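Local coordinates for ribosomal-protein-serine acetyltransferase, putative (Vibrio cholerae O1 biovar eltor, PDB 2FCK) that probably transfers an acetyl group to the N-terminal serine or alanine of a protein, as expected of a GNAT-family acetyltransferase of the ribosomal-protein type, at residues A155-A161 with A173-L179; N97-Y103 with E131-I137. All coordinates share one frame; numbering follows the deposited sequence. Where two conformers were deposited one is given.

Contact 1 (A155-A161 with A173-L179). With NO3 (nitrate ion), chain F.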
loop_
_atom_site.group_PDB
_atom_site.type_symbol
_atom_site.label_atom_id
_atom_site.label_comp_id
_atom_site.label_asym_id
_atom_site.label_seq_id
_atom_site.Cartn_x
_atom_site.Cartn_y
_atom_site.Cartn_z
ATOM N N ALA A 155 1.355 -11.872 -14.457
ATOM C CA ALA A 155 0.958 -11.696 -13.052
ATOM C C ALA A 155 0.434 -12.996 -12.513
ATOM O O ALA A 155 0.019 -13.882 -13.277
ATOM C CB ALA A 155 -0.068 -10.552 -12.866
ATOM N N ASN A 156 0.512 -13.128 -11.192
ATOM C CA ASN A 156 -0.018 -14.311 -10.540
ATOM C C ASN A 156 -1.219 -13.936 -9.698
ATOM O O ASN A 156 -1.151 -13.018 -8.890
ATOM C CB ASN A 156 1.058 -14.941 -9.663
ATOM C CG ASN A 156 2.200 -15.524 -10.497
ATOM O OD1 ASN A 156 1.982 -16.244 -11.480
ATOM N ND2 ASN A 156 3.425 -15.182 -10.122
ATOM N N ARG A 157 -2.314 -14.652 -9.870
ATOM C CA ARG A 157 -3.482 -14.341 -9.051
ATOM C C ARG A 157 -3.264 -14.783 -7.628
ATOM O O ARG A 157 -2.766 -15.901 -7.371
ATOM C CB ARG A 157 -4.715 -15.028 -9.653
ATOM C CG ARG A 157 -5.971 -14.857 -8.829
ATOM C CD ARG A 157 -6.945 -15.960 -9.152
ATOM N NE ARG A 157 -8.213 -15.365 -9.576
ATOM C CZ ARG A 157 -9.200 -15.082 -8.728
ATOM N NH1 ARG A 157 -10.321 -14.521 -9.165
ATOM N NH2 ARG A 157 -9.058 -15.360 -7.450
ATOM N N GLU A 158 -3.640 -13.903 -6.701
ATOM C CA GLU A 158 -3.686 -14.252 -5.306
ATOM C C GLU A 158 -5.146 -14.158 -4.900
ATOM O O GLU A 158 -6.010 -14.852 -5.423
ATOM C CB GLU A 158 -2.768 -13.343 -4.460
ATOM C CG GLU A 158 -1.269 -13.548 -4.839
ATOM C CD GLU A 158 -0.290 -12.619 -4.163
ATOM O OE1 GLU A 158 -0.708 -11.796 -3.322
ATOM O OE2 GLU A 158 0.925 -12.737 -4.461
ATOM N N GLN A 159 -5.434 -13.247 -4.005
ATOM C CA GLN A 159 -6.654 -13.297 -3.280
ATOM C C GLN A 159 -7.838 -12.579 -3.922
ATOM O O GLN A 159 -7.662 -11.661 -4.730
ATOM C CB GLN A 159 -6.381 -12.721 -1.897
ATOM C CG GLN A 159 -7.297 -13.240 -0.872
ATOM C CD GLN A 159 -6.843 -14.512 -0.191
ATOM O OE1 GLN A 159 -7.449 -14.924 0.787
ATOM N NE2 GLN A 159 -5.797 -15.142 -0.699
ATOM N N LEU A 160 -9.044 -13.013 -3.558
ATOM C CA LEU A 160 -10.196 -12.180 -3.689
ATOM C C LEU A 160 -10.281 -11.483 -2.313
ATOM O O LEU A 160 -10.532 -12.148 -1.293
ATOM C CB LEU A 160 -11.446 -13.057 -3.852
ATOM C CG LEU A 160 -12.783 -12.310 -3.932
ATOM C CD1 LEU A 160 -12.754 -11.324 -5.048
ATOM C CD2 LEU A 160 -13.929 -13.351 -4.197
ATOM N N ALA A 161 -10.067 -10.187 -2.304
ATOM C CA ALA A 161 -9.905 -9.428 -1.056
ATOM C C ALA A 161 -11.070 -8.458 -0.840
ATOM O O ALA A 161 -11.277 -7.549 -1.648
ATOM C CB ALA A 161 -8.623 -8.697 -1.136
ATOM N N ALA A 173 -14.899 -5.612 -3.176
ATOM C CA ALA A 173 -13.988 -6.777 -3.193
ATOM C C ALA A 173 -13.237 -6.787 -4.520
ATOM O O ALA A 173 -13.848 -6.595 -5.597
ATOM C CB ALA A 173 -14.742 -8.029 -3.013
ATOM N N GLY A 174 -11.906 -6.882 -4.456
ATOM C CA GLY A 174 -11.067 -6.942 -5.686
ATOM C C GLY A 174 -10.130 -8.126 -5.689
ATOM O O GLY A 174 -9.749 -8.659 -4.648
ATOM N N ILE A 175 -9.807 -8.591 -6.902
ATOM C CA ILE A 175 -8.853 -9.668 -7.039
ATOM C C ILE A 175 -7.453 -9.071 -7.115
ATOM O O ILE A 175 -7.162 -8.196 -7.940
ATOM C CB ILE A 175 -9.066 -10.446 -8.361
ATOM C CG1 ILE A 175 -10.517 -10.921 -8.498
ATOM C CG2 ILE A 175 -8.000 -11.543 -8.428
ATOM C CD1 ILE A 175 -10.904 -11.411 -9.949
ATOM N N VAL A 176 -6.583 -9.554 -6.244
ATOM C CA VAL A 176 -5.197 -9.106 -6.198
ATOM C C VAL A 176 -4.323 -10.032 -7.033
ATOM O O VAL A 176 -4.342 -11.251 -6.816
ATOM C CB VAL A 176 -4.715 -9.147 -4.713
ATOM C CG1 VAL A 176 -3.228 -8.832 -4.617
ATOM C CG2 VAL A 176 -5.613 -8.222 -3.883
ATOM N N PHE A 177 -3.599 -9.438 -7.990
ATOM C CA PHE A 177 -2.557 -10.150 -8.721
ATOM C C PHE A 177 -1.211 -9.547 -8.314
ATOM O O PHE A 177 -1.127 -8.320 -8.070
ATOM C CB PHE A 177 -2.734 -9.935 -10.236
ATOM C CG PHE A 177 -3.999 -10.513 -10.789
ATOM C CD1 PHE A 177 -3.999 -11.739 -11.440
ATOM C CD2 PHE A 177 -5.200 -9.804 -10.647
ATOM C CE1 PHE A 177 -5.182 -12.256 -11.958
ATOM C CE2 PHE A 177 -6.393 -10.276 -11.162
ATOM C CZ PHE A 177 -6.385 -11.558 -11.809
ATOM N N SER A 178 -0.147 -10.356 -8.355
ATOM C CA SER A 178 1.182 -9.855 -8.071
ATOM C C SER A 178 2.164 -10.118 -9.205
ATOM O O SER A 178 2.005 -11.051 -9.991
ATOM C CB SER A 178 1.741 -10.502 -6.787
ATOM O OG SER A 178 2.062 -11.856 -7.054
ATOM N N LEU A 179 3.188 -9.273 -9.244
ATOM C CA LEU A 179 4.354 -9.499 -10.086
ATOM C C LEU A 179 5.581 -9.319 -9.205
ATOM O O LEU A 179 5.632 -8.370 -8.400
ATOM C CB LEU A 179 4.402 -8.423 -11.195
ATOM C CG LEU A 179 3.248 -8.440 -12.182
ATOM C CD1 LEU A 179 2.715 -7.044 -12.429
ATOM C CD2 LEU A 179 3.724 -9.057 -13.430
HETATM N N NO3 F . -13.514 -14.165 -8.029
HETATM O O1 NO3 F . -12.635 -14.853 -7.166
HETATM O O2 NO3 F . -14.890 -14.058 -7.742
HETATM O O3 NO3 F . -13.031 -13.568 -9.198
HETATM O O HOH W 1 4.031 -13.094 -8.465
#
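The antiparallel strand pair at the C-terminal end of this GNAT fold joins Asn156–Ala161 to Ala173–Leu179, and a beta bulge interrupts it. Arg157 faces Phe177 and Leu160 faces Ile175 as non-hydrogen-bonded pairs; the register slips by one residue between them, so Val176 is gripped by two different residues, its O by Glu158 N at 2.7 Å and its N by Gln159 O at 2.8 Å. Regular pairing frames the bulge, with Asn156 opposite Ser178 and Ala161 opposite Gly174.

Arg157 runs out over the neighbouring strand. Its CB packs on Phe177 CE1 at 3.6 Å; CG turned away from the backbone N (chi1 176°) and a bend further along the chain then carry the guanidinium over Ile175, whose CG2 sits under the centre of one face, 3.7 Å from CZ. Arg157 NH1 donates to O1 of a nitrate at 3.1 Å and more weakly to its O3; the anion, probably from the crystallisation liquor, also touches Leu160 CD2.

On the opposite face, in the Glu158 conformer described, Ser178 OG donates to Glu158 OE2 at 3.0 Å from above the carboxylate plane, and Glu158 OE1 is salt-bridged to Arg134. Ser178 OG also accepts from a water 2.7 Å away that Asn156 ND2 holds too.

Strand 170-179 has strand 134-139 on its other side, bonded through the backbones of Ile175, Phe177 and Leu179. Helix 144-152 covers Phe177 through Ala150 and Leu151, helix 114-129 packs on Leu179, and Glu158 packs on Gln159 of the second subunit, Gln159 on its Glu158.

Contact 2 (N97-Y103 with E131-I137)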
loop_
_atom_site.group_PDB
_atom_site.type_symbol
_atom_site.label_atom_id
_atom_site.label_comp_id
_atom_site.label_asym_id
_atom_site.label_seq_id
_atom_site.Cartn_x
_atom_site.Cartn_y
_atom_site.Cartn_z
ATOM N N ASN A 97 8.765 -1.695 -0.416
ATOM C CA ASN A 97 9.415 -1.608 -1.718
ATOM C C ASN A 97 8.504 -2.101 -2.830
ATOM O O ASN A 97 8.924 -2.880 -3.683
ATOM C CB ASN A 97 10.723 -2.388 -1.723
ATOM C CG ASN A 97 11.612 -1.997 -2.900
ATOM O OD1 ASN A 97 11.622 -0.835 -3.319
ATOM N ND2 ASN A 97 12.308 -2.974 -3.477
HETATM N N MSE A 98 7.239 -1.681 -2.766
HETATM C CA MSE A 98 6.177 -2.272 -3.577
HETATM C C MSE A 98 5.378 -1.134 -4.194
HETATM O O MSE A 98 5.455 -0.012 -3.701
HETATM C CB MSE A 98 5.269 -3.067 -2.567
HETATM C CG MSE A 98 4.179 -3.682 -3.223
HETATM SE SE MSE A 98 3.242 -4.816 -1.932
HETATM C CE MSE A 98 1.733 -4.443 -2.772
ATOM N N ALA A 99 4.575 -1.393 -5.226
ATOM C CA ALA A 99 3.626 -0.377 -5.672
ATOM C C ALA A 99 2.352 -1.033 -6.214
ATOM O O ALA A 99 2.344 -2.220 -6.489
ATOM C CB ALA A 99 4.269 0.533 -6.814
ATOM N N SER A 100 1.330 -0.210 -6.382
ATOM C CA SER A 100 -0.008 -0.575 -6.901
ATOM C C SER A 100 -0.169 -0.086 -8.317
ATOM O O SER A 100 0.036 1.098 -8.587
ATOM C CB SER A 100 -1.055 0.204 -6.033
ATOM O OG SER A 100 -2.232 0.524 -6.800
ATOM N N LEU A 101 -0.544 -0.984 -9.226
ATOM C CA LEU A 101 -0.732 -0.571 -10.628
ATOM C C LEU A 101 -2.199 -0.672 -11.020
ATOM O O LEU A 101 -2.999 -1.507 -10.474
ATOM C CB LEU A 101 0.073 -1.478 -11.578
ATOM C CG LEU A 101 1.579 -1.598 -11.375
ATOM C CD1 LEU A 101 2.127 -2.338 -12.589
ATOM C CD2 LEU A 101 2.306 -0.291 -11.221
ATOM N N GLY A 102 -2.568 0.172 -11.981
ATOM C CA GLY A 102 -3.890 0.095 -12.560
ATOM C C GLY A 102 -3.753 0.390 -14.036
ATOM O O GLY A 102 -2.698 0.836 -14.494
ATOM N N TYR A 103 -4.804 0.117 -14.789
ATOM C CA TYR A 103 -4.779 0.358 -16.221
ATOM C C TYR A 103 -6.182 0.203 -16.811
ATOM O O TYR A 103 -7.070 -0.421 -16.186
ATOM C CB TYR A 103 -3.830 -0.635 -16.986
ATOM C CG TYR A 103 -4.096 -2.079 -16.535
ATOM C CD1 TYR A 103 -5.053 -2.852 -17.173
ATOM C CD2 TYR A 103 -3.407 -2.609 -15.455
ATOM C CE1 TYR A 103 -5.325 -4.202 -16.718
ATOM C CE2 TYR A 103 -3.657 -3.931 -14.989
ATOM C CZ TYR A 103 -4.610 -4.695 -15.619
ATOM O OH TYR A 103 -4.827 -5.996 -15.166
ATOM N N GLU A 131 13.533 -0.124 -9.104
ATOM C CA GLU A 131 14.069 -1.224 -8.285
ATOM C C GLU A 131 13.072 -1.747 -7.222
ATOM O O GLU A 131 13.479 -2.193 -6.143
ATOM C CB GLU A 131 15.408 -0.839 -7.622
ATOM C CG GLU A 131 16.568 -0.670 -8.631
ATOM C CD GLU A 131 17.852 -0.138 -7.965
ATOM O OE1 GLU A 131 18.182 -0.602 -6.853
ATOM O OE2 GLU A 131 18.501 0.754 -8.534
ATOM N N LEU A 132 11.778 -1.705 -7.563
ATOM C CA LEU A 132 10.721 -2.227 -6.716
ATOM C C LEU A 132 10.834 -3.749 -6.782
ATOM O O LEU A 132 11.342 -4.299 -7.778
ATOM C CB LEU A 132 9.347 -1.712 -7.170
ATOM C CG LEU A 132 9.145 -0.208 -7.041
ATOM C CD1 LEU A 132 7.844 0.218 -7.741
ATOM C CD2 LEU A 132 9.197 0.293 -5.594
ATOM N N THR A 133 10.422 -4.437 -5.728
ATOM C CA THR A 133 10.545 -5.891 -5.691
ATOM C C THR A 133 9.195 -6.623 -5.676
ATOM O O THR A 133 9.161 -7.829 -5.613
ATOM C CB THR A 133 11.489 -6.395 -4.526
ATOM O OG1 THR A 133 11.211 -5.674 -3.315
ATOM C CG2 THR A 133 12.966 -6.186 -4.917
ATOM N N ARG A 134 8.102 -5.872 -5.760
ATOM C CA ARG A 134 6.770 -6.438 -5.892
ATOM C C ARG A 134 5.806 -5.386 -6.423
ATOM O O ARG A 134 5.840 -4.224 -5.995
ATOM C CB ARG A 134 6.256 -6.889 -4.504
ATOM C CG ARG A 134 4.845 -7.498 -4.520
ATOM C CD ARG A 134 4.461 -8.128 -3.120
ATOM N NE ARG A 134 3.000 -8.371 -3.048
ATOM C CZ ARG A 134 2.390 -9.521 -3.345
ATOM N NH1 ARG A 134 3.087 -10.599 -3.681
ATOM N NH2 ARG A 134 1.069 -9.595 -3.330
ATOM N N LEU A 135 4.903 -5.805 -7.316
ATOM C CA LEU A 135 3.810 -4.920 -7.752
ATOM C C LEU A 135 2.487 -5.665 -7.534
ATOM O O LEU A 135 2.445 -6.855 -7.749
ATOM C CB LEU A 135 3.945 -4.608 -9.247
ATOM C CG LEU A 135 5.278 -3.931 -9.662
ATOM C CD1 LEU A 135 5.411 -3.862 -11.208
ATOM C CD2 LEU A 135 5.404 -2.551 -9.088
ATOM N N GLU A 136 1.464 -4.951 -7.096
ATOM C CA GLU A 136 0.087 -5.490 -7.035
ATOM C C GLU A 136 -0.836 -4.808 -8.080
ATOM O O GLU A 136 -0.826 -3.567 -8.226
ATOM C CB GLU A 136 -0.460 -5.321 -5.636
ATOM C CG GLU A 136 0.187 -6.400 -4.728
ATOM C CD GLU A 136 -0.320 -6.376 -3.283
ATOM O OE1 GLU A 136 -1.155 -5.510 -2.921
ATOM O OE2 GLU A 136 0.205 -7.202 -2.501
ATOM N N ILE A 137 -1.636 -5.620 -8.759
ATOM C CA ILE A 137 -2.766 -5.198 -9.588
ATOM C C ILE A 137 -4.054 -5.627 -8.912
ATOM O O ILE A 137 -4.082 -6.761 -8.438
ATOM C CB ILE A 137 -2.648 -5.850 -10.938
ATOM C CG1 ILE A 137 -1.433 -5.260 -11.669
ATOM C CG2 ILE A 137 -3.907 -5.656 -11.796
ATOM C CD1 ILE A 137 -0.967 -6.092 -12.756
#
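Strand 98-103 and the strand that ends segment 131-137 run parallel, 35° apart in direction, with Glu136 N bonded to Ala99 O at 2.9 Å and Leu101 N to Glu136 O at 2.8 Å. They are the central parallel neighbours of the GNAT fold, joined through helix 114-129; in this family such strands typically splay where acetyl-CoA binds. Just before this pairing Thr133 N donates to Asn97 O, and the Asn97 side chain takes hold of the turn after helix 114-129. Its ND2 gives one bond to Glu131 O at 3.0 Å, on a lone pair and close to the amide plane, and a more bent one to Thr133 OG1 at 2.9 Å, fixing the amide's rotation.

Met98, present as selenomethionine, and Arg134 lie side by side. Both have CG anti to the backbone N (chi1 179° and 180°), which sets SE 3.7 Å from Arg134 CD and at the edge of the guanidinium, in its plane. That same plane holds Glu136 OE2, gripped side-on by Arg134 NE and by NH2, the latter at 2.7 Å in a salt bridge.

The other face of the sheet is apolar: Ala99 CB meets Leu132 CD1 at 3.7 Å, Leu101 and Leu135 touch through their CD1 methyls, and Ile137 CG2 rests against Tyr103 CE2. Tyr103 OH is hydrogen-bonded to Ser146 O.

Arg134 and Glu136 are thus buried but paired: Arg134 NH1 also donates to Pro162 O of the second subunit, and Glu136 OE1 bridges to Arg164 of its own chain. Such a network should favour the ionised forms of both and joins this face of the sheet to the second subunit.

Contact 2 is the more deeply buried, a parallel pairing in the body of the sheet, whereas contact 1 is antiparallel, partly exposed and interrupted by a bulge. The two share a border, since strands 134-139 and 170-179 are neighbours: Phe177 N probably bonds Ile137 O, and Leu179 CD1 packs on Ile137 CD1. A salt bridge also joins the two contacts, so one charged network spans both pairs on the face near the second subunit, which both contacts touch. Helices 114-129 and 144-152 cover the other face in both. Arg134 and Glu136 of contact 2 pair within the protein, while Arg157 of contact 1 extends to a nitrate.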